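Local coordinates for protein 432aa long hypothetical deoxyribodipyrimidine photolyase (PDB 2E0I) that probably repairs ultraviolet-damaged DNA by splitting pyrimidine dimers with light energy, using a catalytic FAD and a second FAD likely to serve as light-harvesting antenna, at residues Y214-H219 with G223-R228; G290-D295 with H397-T402; G77-V82 with I104-K109. All blocks are in the same frame, centred on the assembly; numbering follows the deposited sequence.

Contact 1. Residues Y214-H219 with G223-R228; sequences YRLSPH and GTISMR. With FAD (flavin-adenine dinucleotide), chain E.
His219 sets the edge of its imidazole ring against the side chain of Thr224, with ND1 2.7 Å from Thr224 OG1 in a hydrogen bond whose donor may be either atom. Thr224 CB lies in the plane of the ring, so the threonine meets the imidazole edge-on. Thr224 OG1 is brought there by a chi1 of 58°, which sets the hydroxyl between the backbone N and the carbonyl carbon. The other ring nitrogen, NE2, is bonded to Glu191, which fixes the rotation of the imidazole. Just beside this, Thr224 N donates to His219 O at 2.9 Å, where Gly223, with positive phi, ends the short helix 217-221 in a Schellman motif. In residues 214-217, leading into that helix, the chain lines the pyrophosphate of the chain E FAD, the phosphate-binding turn of the photolyase flavin site. Tyr214 N hydrogen-bonds FAD O1A at 2.7 Å. Arg215 N bonds FAD O2P, and Leu216 N and Ser217 N share FAD O1P, so that four successive amides hold the two phosphates. Leu216 turns its side chain back across that of Ile225 at about a right angle; Leu216 CD2 lies 3.9 Å from Ile225 CD1, while Phe240 and Leu196 pack against the same leucine.

Contact 2. Residues G290-D295 with H397-T402; sequences GYPIID and HSIYKT
Facing Pro292 and Gly290 across this contact is Ile399, the one residue of 397-402 that reaches them closely, and the segment is arranged around it. His397 comes first; its ring ND1 bonds to Gln371 and its NE2 to the carbonyl of Pro376, tying the start of the loop to helix 367-374 and the residues beyond it. Ser398 follows, and Ser398 O accepts a bond from Lys401 N at 2.7 Å, closing a turn around Ile399. The isoleucine presents its short branch: with CG1 anti to the backbone N (chi1 -156°), CG2 falls between that N and the carbonyl carbon and points at the proline ring. Ile399 CG2 meets Pro292 CG at 3.7 Å and Pro292 CD at 3.8 Å, and lies 4.2 Å from Gly290 O. In the architecture of the helical FAD-binding domain, the contact joins the first turn of helix 292-304, for which Tyr291 is the N-cap residue, to the loop between helices 393-396 and 414-427. Leu388 and Tyr407 touch both Pro292 and Ile399, making the pair part of a larger apolar cluster. Next in the chain, Tyr400 turns to Trp368, meeting it edge-to-face, and that tryptophan also packs on Pro292 from helix 367-374.

Contact 3. Residues G77-V82 with I104-K109; sequences GEAEKV and ISRDEK. With FAD (flavin-adenine dinucleotide), chain F.
Glu80 and Lys109 pack their side chains together where segments 77-82 and 104-109 have their nearest CA atoms, with Glu80 CB 3.6 Å from Lys109 CB. This is the tight part of the contact: the buried glutamate lies against the lysine chain, and Lys109 NZ forms a salt bridge of 3.2 Å to Glu80 OE2. A bend at chi2 of -87° folds the glutamate across, and a turn at chi4 of 75° brings the lysine nitrogen back to it. OE2 also takes a salt bridge from Arg38, so two cations are gathered on one carboxylate oxygen of this buried glutamate. Replacing Glu80 by an alanine is likely to leave Lys109 and Arg38 without the carboxylate they share and to open a gap beside the lysine chain. Towards solvent the contact is looser: Lys109 is exposed, its NZ making a weak bond to Ser105 OG. On the inward side, Ala79 CB rests at 4.0 Å from Arg106 CD, and the arginine carries on to the second FAD. There FAD C5' lies over one guanidinium face, and Arg106 NH1 makes a weak hydrogen bond of 3.3 Å to FAD O4'. Both helices belong to the alpha/beta domain with its five-stranded parallel sheet: helix 79-86 follows edge strand 73-76, and helix 101-115 connects, in sequence, strand 92-96 to the other edge strand, 120-124.

The three contacts sample both halves of a two-cofactor photolyase. Contact 1 grips the pyrophosphate of one FAD, while contact 3 borders the other through Arg106 alone; their centres are 26 Å apart, with nearest atoms about 13 Å. The flavin held at contact 1 occupies the site expected of the catalytic cofactor, and the one beside contact 3 is consistent with the proposed light-harvesting role. Contact 2 supplies neither pocket and is packing within the helical domain, its centre 35 Å from that of contact 1 and 49 Å from that of contact 3; contacts 2 and 3 lie on opposite sides of the chain's centre. Along the sequence the order is contact 3, contact 1, contact 2.

Contact 1. Residues Y214-H219 with G223-R228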
loop_
_atom_site.group_PDB
_atom_site.type_symbol
_atom_site.label_atom_id
_atom_site.label_comp_id
_atom_site.label_asym_id
_atom_site.label_seq_id
_atom_site.Cartn_x
_atom_site.Cartn_y
_atom_site.Cartn_z
ATOM N N TYR A 214 -6.306 -5.419 -11.705
ATOM C CA TYR A 214 -5.058 -6.133 -11.930
ATOM C C TYR A 214 -4.451 -6.725 -10.681
ATOM O O TYR A 214 -3.577 -7.586 -10.773
ATOM C CB TYR A 214 -4.015 -5.230 -12.578
ATOM C CG TYR A 214 -4.350 -4.767 -13.966
ATOM C CD1 TYR A 214 -5.144 -3.639 -14.178
ATOM C CD2 TYR A 214 -3.854 -5.441 -15.074
ATOM C CE1 TYR A 214 -5.432 -3.193 -15.464
ATOM C CE2 TYR A 214 -4.141 -5.005 -16.374
ATOM C CZ TYR A 214 -4.929 -3.887 -16.561
ATOM O OH TYR A 214 -5.229 -3.479 -17.843
ATOM N N ARG A 215 -4.904 -6.267 -9.518
ATOM C CA ARG A 215 -4.367 -6.752 -8.254
ATOM C C ARG A 215 -2.847 -6.603 -8.238
ATOM O O ARG A 215 -2.128 -7.496 -7.783
ATOM C CB ARG A 215 -4.744 -8.218 -8.052
ATOM C CG ARG A 215 -6.080 -8.416 -7.388
ATOM C CD ARG A 215 -6.360 -9.886 -7.204
ATOM N NE ARG A 215 -6.842 -10.462 -8.455
ATOM C CZ ARG A 215 -6.424 -11.619 -8.957
ATOM N NH1 ARG A 215 -5.502 -12.332 -8.311
ATOM N NH2 ARG A 215 -6.937 -12.061 -10.100
ATOM N N LEU A 216 -2.365 -5.467 -8.734
ATOM C CA LEU A 216 -0.936 -5.202 -8.792
ATOM C C LEU A 216 -0.343 -4.410 -7.632
ATOM O O LEU A 216 0.876 -4.417 -7.448
ATOM C CB LEU A 216 -0.593 -4.461 -10.083
ATOM C CG LEU A 216 -0.354 -5.231 -11.382
ATOM C CD1 LEU A 216 -0.188 -4.230 -12.496
ATOM C CD2 LEU A 216 0.891 -6.103 -11.279
ATOM N N SER A 217 -1.187 -3.731 -6.857
ATOM C CA SER A 217 -0.708 -2.894 -5.751
ATOM C C SER A 217 0.385 -3.515 -4.874
ATOM O O SER A 217 1.432 -2.907 -4.645
ATOM C CB SER A 217 -1.879 -2.457 -4.885
ATOM O OG SER A 217 -2.679 -3.578 -4.574
ATOM N N PRO A 218 0.173 -4.742 -4.376
ATOM C CA PRO A 218 1.243 -5.295 -3.542
ATOM C C PRO A 218 2.578 -5.449 -4.297
ATOM O O PRO A 218 3.659 -5.258 -3.733
ATOM C CB PRO A 218 0.648 -6.618 -3.065
ATOM C CG PRO A 218 -0.241 -6.997 -4.188
ATOM C CD PRO A 218 -0.904 -5.724 -4.587
ATOM N N HIS A 219 2.511 -5.773 -5.578
ATOM C CA HIS A 219 3.729 -5.930 -6.364
ATOM C C HIS A 219 4.422 -4.579 -6.616
ATOM O O HIS A 219 5.659 -4.496 -6.652
ATOM C CB HIS A 219 3.395 -6.627 -7.680
ATOM C CG HIS A 219 3.079 -8.078 -7.520
ATOM N ND1 HIS A 219 4.055 -9.049 -7.466
ATOM C CD2 HIS A 219 1.900 -8.721 -7.340
ATOM C CE1 HIS A 219 3.494 -10.228 -7.262
ATOM N NE2 HIS A 219 2.186 -10.056 -7.181
ATOM N N GLY A 223 7.767 -3.511 -4.936
ATOM C CA GLY A 223 8.700 -3.469 -6.050
ATOM C C GLY A 223 9.148 -4.738 -6.753
ATOM O O GLY A 223 10.307 -4.810 -7.171
ATOM N N THR A 224 8.275 -5.736 -6.897
ATOM C CA THR A 224 8.678 -6.937 -7.608
ATOM C C THR A 224 8.785 -6.563 -9.090
ATOM O O THR A 224 9.435 -7.252 -9.874
ATOM C CB THR A 224 7.678 -8.076 -7.404
ATOM O OG1 THR A 224 6.373 -7.663 -7.834
ATOM C CG2 THR A 224 7.649 -8.468 -5.941
ATOM N N ILE A 225 8.122 -5.470 -9.466
ATOM C CA ILE A 225 8.188 -4.924 -10.830
ATOM C C ILE A 225 8.279 -3.406 -10.645
ATOM O O ILE A 225 7.718 -2.867 -9.692
ATOM C CB ILE A 225 6.936 -5.241 -11.693
ATOM C CG1 ILE A 225 5.708 -4.553 -11.126
ATOM C CG2 ILE A 225 6.696 -6.735 -11.745
ATOM C CD1 ILE A 225 4.503 -4.771 -11.976
ATOM N N SER A 226 8.982 -2.706 -11.528
ATOM C CA SER A 226 9.103 -1.267 -11.357
ATOM C C SER A 226 7.922 -0.479 -11.910
ATOM O O SER A 226 7.216 -0.921 -12.811
ATOM C CB SER A 226 10.379 -0.752 -11.998
ATOM O OG SER A 226 10.128 -0.372 -13.331
ATOM N N MET A 227 7.732 0.703 -11.338
ATOM C CA MET A 227 6.674 1.639 -11.703
ATOM C C MET A 227 6.777 1.924 -13.200
ATOM O O MET A 227 5.771 2.057 -13.908
ATOM C CB MET A 227 6.894 2.925 -10.907
ATOM C CG MET A 227 5.657 3.727 -10.614
ATOM S SD MET A 227 4.467 2.844 -9.609
ATOM C CE MET A 227 3.031 3.875 -9.983
ATOM N N ARG A 228 8.023 2.010 -13.658
ATOM C CA ARG A 228 8.353 2.268 -15.046
ATOM C C ARG A 228 7.979 1.084 -15.941
ATOM O O ARG A 228 7.547 1.270 -17.082
ATOM C CB ARG A 228 9.845 2.576 -15.153
ATOM C CG ARG A 228 10.225 3.914 -14.531
ATOM C CD ARG A 228 11.722 4.113 -14.531
ATOM N NE ARG A 228 12.388 3.097 -13.723
ATOM C CZ ARG A 228 12.375 3.075 -12.392
ATOM N NH1 ARG A 228 11.727 4.025 -11.727
ATOM N NH2 ARG A 228 13.010 2.108 -11.729
HETATM P PA FAD E . -6.762 -1.723 -9.952
HETATM O O1A FAD E . -6.610 -2.951 -10.764
HETATM O O2A FAD E . -7.741 -0.646 -10.214
HETATM O O5B FAD E . -5.446 -1.003 -10.537
HETATM C C5B FAD E . -5.306 0.420 -10.547
HETATM C C4B FAD E . -3.894 0.808 -10.103
HETATM O O4B FAD E . -3.723 2.236 -10.086
HETATM C C3B FAD E . -3.650 0.312 -8.677
HETATM O O3B FAD E . -2.985 -0.953 -8.740
HETATM C C2B FAD E . -2.655 1.358 -8.181
HETATM O O2B FAD E . -1.372 1.120 -8.762
HETATM C C1B FAD E . -3.276 2.623 -8.774
HETATM N N9A FAD E . -4.437 3.094 -7.982
HETATM C C8A FAD E . -5.724 2.851 -8.222
HETATM N N7A FAD E . -6.476 3.520 -7.349
HETATM C C5A FAD E . -5.661 4.193 -6.542
HETATM C C6A FAD E . -5.840 5.047 -5.458
HETATM N N6A FAD E . -7.059 5.368 -5.037
HETATM N N1A FAD E . -4.761 5.554 -4.843
HETATM C C2A FAD E . -3.535 5.264 -5.246
HETATM N N3A FAD E . -3.329 4.461 -6.275
HETATM C C4A FAD E . -4.360 3.916 -6.938
HETATM N N1 FAD E . -3.429 1.268 -2.408
HETATM C C2 FAD E . -2.211 0.749 -1.951
HETATM O O2 FAD E . -1.389 0.290 -2.741
HETATM N N3 FAD E . -1.946 0.700 -0.577
HETATM C C4 FAD E . -2.908 1.163 0.329
HETATM O O4 FAD E . -2.652 1.173 1.532
HETATM C C4X FAD E . -4.122 1.662 -0.131
HETATM N N5 FAD E . -5.106 2.039 0.790
HETATM C C5X FAD E . -6.326 2.563 0.344
HETATM C C6 FAD E . -7.281 2.947 1.279
HETATM C C7 FAD E . -8.483 3.501 0.851
HETATM C C7M FAD E . -9.504 3.943 1.903
HETATM C C8 FAD E . -8.728 3.663 -0.511
HETATM C C8M FAD E . -10.029 4.295 -1.011
HETATM C C9 FAD E . -7.766 3.274 -1.439
HETATM C C9A FAD E . -6.555 2.727 -1.022
HETATM N N10 FAD E . -5.565 2.350 -1.948
HETATM C C10 FAD E . -4.391 1.724 -1.497
HETATM C "C1'" FAD E . -5.774 2.574 -3.401
HETATM C "C2'" FAD E . -6.428 1.454 -4.217
HETATM O "O2'" FAD E . -7.665 1.057 -3.619
HETATM C "C3'" FAD E . -5.512 0.240 -4.388
HETATM O "O3'" FAD E . -4.262 0.666 -4.939
HETATM C "C4'" FAD E . -6.130 -0.794 -5.332
HETATM O "O4'" FAD E . -7.408 -1.208 -4.842
HETATM C "C5'" FAD E . -5.223 -2.018 -5.474
HETATM O "O5'" FAD E . -5.843 -3.030 -6.276
HETATM P P FAD E . -5.537 -3.165 -7.851
HETATM O O1P FAD E . -4.068 -3.165 -8.032
HETATM O O2P FAD E . -6.304 -4.330 -8.346
HETATM O O3P FAD E . -6.141 -1.800 -8.465
#

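Contact 2. Residues G290-D295 with H397-T402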
loop_
_atom_site.group_PDB
_atom_site.type_symbol
_atom_site.label_atom_id
_atom_site.label_comp_id
_atom_site.label_asym_id
_atom_site.label_seq_id
_atom_site.Cartn_x
_atom_site.Cartn_y
_atom_site.Cartn_z
ATOM N N GLY A 290 -25.018 -3.383 9.435
ATOM C CA GLY A 290 -26.215 -3.919 8.802
ATOM C C GLY A 290 -26.289 -3.867 7.283
ATOM O O GLY A 290 -27.272 -4.310 6.699
ATOM N N TYR A 291 -25.247 -3.340 6.654
ATOM C CA TYR A 291 -25.196 -3.175 5.207
ATOM C C TYR A 291 -24.376 -4.235 4.482
ATOM O O TYR A 291 -23.153 -4.280 4.609
ATOM C CB TYR A 291 -24.615 -1.804 4.885
ATOM C CG TYR A 291 -25.339 -0.667 5.557
ATOM C CD1 TYR A 291 -25.452 -0.605 6.947
ATOM C CD2 TYR A 291 -25.928 0.339 4.806
ATOM C CE1 TYR A 291 -26.135 0.431 7.570
ATOM C CE2 TYR A 291 -26.615 1.381 5.418
ATOM C CZ TYR A 291 -26.714 1.417 6.801
ATOM O OH TYR A 291 -27.398 2.438 7.413
ATOM N N PRO A 292 -25.040 -5.082 3.683
ATOM C CA PRO A 292 -24.419 -6.166 2.914
ATOM C C PRO A 292 -23.106 -5.859 2.180
ATOM O O PRO A 292 -22.122 -6.576 2.346
ATOM C CB PRO A 292 -25.543 -6.592 1.971
ATOM C CG PRO A 292 -26.733 -6.459 2.864
ATOM C CD PRO A 292 -26.502 -5.099 3.504
ATOM N N ILE A 293 -23.090 -4.801 1.374
ATOM C CA ILE A 293 -21.888 -4.456 0.626
ATOM C C ILE A 293 -20.716 -4.088 1.531
ATOM O O ILE A 293 -19.570 -4.419 1.224
ATOM C CB ILE A 293 -22.136 -3.293 -0.347
ATOM C CG1 ILE A 293 -20.968 -3.190 -1.322
ATOM C CG2 ILE A 293 -22.280 -1.982 0.412
ATOM C CD1 ILE A 293 -20.718 -4.467 -2.077
ATOM N N ILE A 294 -21.004 -3.400 2.637
ATOM C CA ILE A 294 -19.969 -3.006 3.589
ATOM C C ILE A 294 -19.447 -4.252 4.305
ATOM O O ILE A 294 -18.248 -4.434 4.449
ATOM C CB ILE A 294 -20.518 -2.001 4.644
ATOM C CG1 ILE A 294 -21.096 -0.767 3.943
ATOM C CG2 ILE A 294 -19.410 -1.578 5.602
ATOM C CD1 ILE A 294 -20.091 0.025 3.122
ATOM N N ASP A 295 -20.357 -5.110 4.743
ATOM C CA ASP A 295 -19.993 -6.344 5.426
ATOM C C ASP A 295 -19.164 -7.248 4.540
ATOM O O ASP A 295 -18.187 -7.839 4.986
ATOM C CB ASP A 295 -21.253 -7.078 5.867
ATOM C CG ASP A 295 -22.002 -6.324 6.949
ATOM O OD1 ASP A 295 -23.246 -6.451 7.027
ATOM O OD2 ASP A 295 -21.337 -5.604 7.727
ATOM N N HIS A 397 -30.790 -6.422 -1.407
ATOM C CA HIS A 397 -30.713 -5.004 -1.730
ATOM C C HIS A 397 -31.737 -4.166 -0.967
ATOM O O HIS A 397 -31.784 -2.938 -1.116
ATOM C CB HIS A 397 -30.911 -4.781 -3.227
ATOM C CG HIS A 397 -29.811 -5.339 -4.068
ATOM N ND1 HIS A 397 -28.480 -5.126 -3.786
ATOM C CD2 HIS A 397 -29.842 -6.102 -5.185
ATOM C CE1 HIS A 397 -27.737 -5.735 -4.693
ATOM N NE2 HIS A 397 -28.539 -6.335 -5.553
ATOM N N SER A 398 -32.555 -4.820 -0.150
ATOM C CA SER A 398 -33.574 -4.118 0.625
ATOM C C SER A 398 -33.649 -4.749 1.993
ATOM O O SER A 398 -34.603 -4.527 2.734
ATOM C CB SER A 398 -34.936 -4.254 -0.049
ATOM O OG SER A 398 -34.855 -3.906 -1.415
ATOM N N ILE A 399 -32.632 -5.537 2.316
ATOM C CA ILE A 399 -32.573 -6.257 3.578
ATOM C C ILE A 399 -32.822 -5.388 4.815
ATOM O O ILE A 399 -32.908 -5.898 5.936
ATOM C CB ILE A 399 -31.224 -6.991 3.707
ATOM C CG1 ILE A 399 -31.366 -8.170 4.658
ATOM C CG2 ILE A 399 -30.153 -6.034 4.195
ATOM C CD1 ILE A 399 -30.187 -9.078 4.637
ATOM N N TYR A 400 -32.942 -4.079 4.610
ATOM C CA TYR A 400 -33.206 -3.163 5.715
ATOM C C TYR A 400 -34.702 -3.180 6.032
ATOM O O TYR A 400 -35.124 -2.738 7.097
ATOM C CB TYR A 400 -32.749 -1.741 5.358
ATOM C CG TYR A 400 -33.372 -1.181 4.097
ATOM C CD1 TYR A 400 -34.682 -0.707 4.093
ATOM C CD2 TYR A 400 -32.653 -1.144 2.902
ATOM C CE1 TYR A 400 -35.265 -0.208 2.933
ATOM C CE2 TYR A 400 -33.229 -0.649 1.733
ATOM C CZ TYR A 400 -34.537 -0.182 1.756
ATOM O OH TYR A 400 -35.121 0.315 0.607
ATOM N N LYS A 401 -35.494 -3.695 5.094
ATOM C CA LYS A 401 -36.942 -3.805 5.255
ATOM C C LYS A 401 -37.287 -5.107 5.977
ATOM O O LYS A 401 -38.219 -5.165 6.773
ATOM C CB LYS A 401 -37.626 -3.790 3.889
ATOM C CG LYS A 401 -37.527 -2.468 3.169
ATOM C CD LYS A 401 -38.217 -2.514 1.820
ATOM C CE LYS A 401 -38.176 -1.146 1.148
ATOM N NZ LYS A 401 -38.769 -1.173 -0.222
ATOM N N THR A 402 -36.526 -6.153 5.687
ATOM C CA THR A 402 -36.733 -7.456 6.300
ATOM C C THR A 402 -35.794 -7.639 7.494
ATOM O O THR A 402 -35.460 -6.680 8.187
ATOM C CB THR A 402 -36.486 -8.579 5.266
ATOM O OG1 THR A 402 -36.521 -9.854 5.920
ATOM C CG2 THR A 402 -35.135 -8.395 4.580
#

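Contact 3. Residues G77-V82 with I104-K109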
loop_
_atom_site.group_PDB
_atom_site.type_symbol
_atom_site.label_atom_id
_atom_site.label_comp_id
_atom_site.label_asym_id
_atom_site.label_seq_id
_atom_site.Cartn_x
_atom_site.Cartn_y
_atom_site.Cartn_z
ATOM N N GLY A 77 18.120 -6.121 13.005
ATOM C CA GLY A 77 18.308 -4.961 13.861
ATOM C C GLY A 77 17.861 -3.668 13.204
ATOM O O GLY A 77 17.330 -3.674 12.097
ATOM N N GLU A 78 18.058 -2.546 13.887
ATOM C CA GLU A 78 17.691 -1.260 13.317
ATOM C C GLU A 78 18.724 -0.907 12.252
ATOM O O GLU A 78 19.923 -0.944 12.505
ATOM C CB GLU A 78 17.652 -0.188 14.411
ATOM C CG GLU A 78 16.625 -0.475 15.513
ATOM C CD GLU A 78 16.523 0.640 16.542
ATOM O OE1 GLU A 78 15.894 0.409 17.599
ATOM O OE2 GLU A 78 17.065 1.746 16.298
ATOM N N ALA A 79 18.251 -0.576 11.056
ATOM C CA ALA A 79 19.123 -0.239 9.937
ATOM C C ALA A 79 20.404 0.512 10.306
ATOM O O ALA A 79 21.504 0.031 10.026
ATOM C CB ALA A 79 18.345 0.555 8.913
ATOM N N GLU A 80 20.268 1.689 10.915
ATOM C CA GLU A 80 21.439 2.477 11.291
ATOM C C GLU A 80 22.427 1.699 12.170
ATOM O O GLU A 80 23.639 1.744 11.933
ATOM C CB GLU A 80 21.021 3.789 11.993
ATOM C CG GLU A 80 19.948 3.649 13.071
ATOM C CD GLU A 80 18.549 3.727 12.495
ATOM O OE1 GLU A 80 18.271 3.003 11.512
ATOM O OE2 GLU A 80 17.728 4.514 13.025
ATOM N N LYS A 81 21.921 0.988 13.173
ATOM C CA LYS A 81 22.789 0.211 14.046
ATOM C C LYS A 81 23.450 -0.961 13.321
ATOM O O LYS A 81 24.591 -1.297 13.608
ATOM C CB LYS A 81 22.006 -0.287 15.259
ATOM C CG LYS A 81 21.558 0.837 16.160
ATOM C CD LYS A 81 20.671 0.353 17.281
ATOM C CE LYS A 81 20.145 1.555 18.047
ATOM N NZ LYS A 81 18.881 1.264 18.788
ATOM N N VAL A 82 22.740 -1.578 12.381
ATOM C CA VAL A 82 23.297 -2.696 11.634
ATOM C C VAL A 82 24.481 -2.248 10.802
ATOM O O VAL A 82 25.543 -2.863 10.855
ATOM C CB VAL A 82 22.263 -3.318 10.703
ATOM C CG1 VAL A 82 22.937 -4.322 9.767
ATOM C CG2 VAL A 82 21.187 -3.989 11.526
ATOM N N ILE A 104 13.025 8.724 6.001
ATOM C CA ILE A 104 13.938 9.840 5.892
ATOM C C ILE A 104 14.902 9.921 7.067
ATOM O O ILE A 104 16.108 10.138 6.871
ATOM C CB ILE A 104 13.157 11.156 5.742
ATOM C CG1 ILE A 104 12.497 11.176 4.351
ATOM C CG2 ILE A 104 14.085 12.346 5.964
ATOM C CD1 ILE A 104 11.155 11.882 4.286
ATOM N N SER A 105 14.393 9.713 8.280
ATOM C CA SER A 105 15.257 9.805 9.443
ATOM C C SER A 105 16.195 8.612 9.517
ATOM O O SER A 105 17.330 8.724 9.990
ATOM C CB SER A 105 14.430 9.914 10.721
ATOM O OG SER A 105 13.968 8.650 11.127
ATOM N N ARG A 106 15.723 7.471 9.035
ATOM C CA ARG A 106 16.524 6.255 9.030
ATOM C C ARG A 106 17.724 6.416 8.121
ATOM O O ARG A 106 18.818 5.938 8.426
ATOM C CB ARG A 106 15.668 5.104 8.551
ATOM C CG ARG A 106 16.378 3.926 7.931
ATOM C CD ARG A 106 15.301 2.981 7.904
ATOM N NE ARG A 106 14.944 2.189 6.752
ATOM C CZ ARG A 106 14.307 2.473 5.618
ATOM N NH1 ARG A 106 14.107 1.438 4.841
ATOM N NH2 ARG A 106 13.928 3.667 5.196
ATOM N N ASP A 107 17.517 7.096 7.001
ATOM C CA ASP A 107 18.589 7.317 6.059
ATOM C C ASP A 107 19.532 8.403 6.573
ATOM O O ASP A 107 20.743 8.360 6.339
ATOM C CB ASP A 107 17.998 7.647 4.690
ATOM C CG ASP A 107 17.376 6.418 4.023
ATOM O OD1 ASP A 107 16.929 5.511 4.758
ATOM O OD2 ASP A 107 17.320 6.348 2.772
ATOM N N GLU A 108 18.991 9.368 7.302
ATOM C CA GLU A 108 19.851 10.400 7.857
ATOM C C GLU A 108 20.826 9.739 8.827
ATOM O O GLU A 108 22.024 10.036 8.825
ATOM C CB GLU A 108 19.031 11.447 8.600
ATOM C CG GLU A 108 18.018 12.132 7.726
ATOM C CD GLU A 108 17.332 13.277 8.436
ATOM O OE1 GLU A 108 16.998 13.112 9.634
ATOM O OE2 GLU A 108 17.114 14.336 7.795
ATOM N N LYS A 109 20.311 8.834 9.652
ATOM C CA LYS A 109 21.167 8.166 10.598
ATOM C C LYS A 109 22.181 7.311 9.870
ATOM O O LYS A 109 23.343 7.269 10.265
ATOM C CB LYS A 109 20.351 7.321 11.581
ATOM C CG LYS A 109 19.362 8.149 12.394
ATOM C CD LYS A 109 18.886 7.437 13.653
ATOM C CE LYS A 109 17.511 7.952 14.119
ATOM N NZ LYS A 109 16.373 7.433 13.262
HETATM P PA FAD F . 6.626 0.770 7.549
HETATM O O1A FAD F . 5.261 1.135 7.110
HETATM O O2A FAD F . 7.037 -0.577 8.001
HETATM O O5B FAD F . 6.540 1.467 8.999
HETATM C C5B FAD F . 7.725 1.670 9.778
HETATM C C4B FAD F . 7.434 2.462 11.056
HETATM O O4B FAD F . 6.434 3.454 10.751
HETATM C C3B FAD F . 6.822 1.575 12.142
HETATM O O3B FAD F . 7.048 2.165 13.426
HETATM C C2B FAD F . 5.340 1.646 11.776
HETATM O O2B FAD F . 4.553 1.342 12.930
HETATM C C1B FAD F . 5.231 3.141 11.476
HETATM N N9A FAD F . 4.018 3.458 10.684
HETATM C C8A FAD F . 3.652 2.871 9.546
HETATM N N7A FAD F . 2.538 3.432 9.081
HETATM C C5A FAD F . 2.188 4.391 9.930
HETATM C C6A FAD F . 1.156 5.322 9.969
HETATM N N6A FAD F . 0.220 5.329 9.025
HETATM N N1A FAD F . 1.101 6.194 10.986
HETATM C C2A FAD F . 2.005 6.175 11.951
HETATM N N3A FAD F . 2.998 5.301 11.944
HETATM C C4A FAD F . 3.123 4.405 10.956
HETATM N N1 FAD F . 11.775 -3.023 4.911
HETATM C C2 FAD F . 13.027 -3.376 5.430
HETATM O O2 FAD F . 14.052 -2.925 4.924
HETATM N N3 FAD F . 13.099 -4.203 6.556
HETATM C C4 FAD F . 11.926 -4.667 7.167
HETATM O O4 FAD F . 11.996 -5.400 8.154
HETATM C C4X FAD F . 10.684 -4.299 6.660
HETATM N N5 FAD F . 9.507 -4.703 7.306
HETATM C C5X FAD F . 8.257 -4.314 6.809
HETATM C C6 FAD F . 7.101 -4.645 7.510
HETATM C C7 FAD F . 5.859 -4.185 7.078
HETATM C C7M FAD F . 4.604 -4.559 7.870
HETATM C C8 FAD F . 5.780 -3.393 5.936
HETATM C C8M FAD F . 4.432 -2.870 5.435
HETATM C C9 FAD F . 6.936 -3.069 5.232
HETATM C C9A FAD F . 8.179 -3.527 5.663
HETATM N N10 FAD F . 9.357 -3.160 4.991
HETATM C C10 FAD F . 10.607 -3.485 5.532
HETATM C "C1'" FAD F . 9.298 -2.352 3.751
HETATM C "C2'" FAD F . 9.148 -0.855 4.020
HETATM O "O2'" FAD F . 8.011 -0.354 3.310
HETATM C "C3'" FAD F . 10.414 -0.103 3.599
HETATM O "O3'" FAD F . 11.516 -0.534 4.404
HETATM C "C4'" FAD F . 10.228 1.409 3.757
HETATM O "O4'" FAD F . 11.338 2.081 3.154
HETATM C "C5'" FAD F . 10.135 1.796 5.235
HETATM O "O5'" FAD F . 9.269 2.917 5.429
HETATM P P FAD F . 7.711 2.679 5.761
HETATM O O1P FAD F . 7.145 3.992 6.144
HETATM O O2P FAD F . 7.073 1.930 4.655
HETATM O O3P FAD F . 7.806 1.763 7.081
#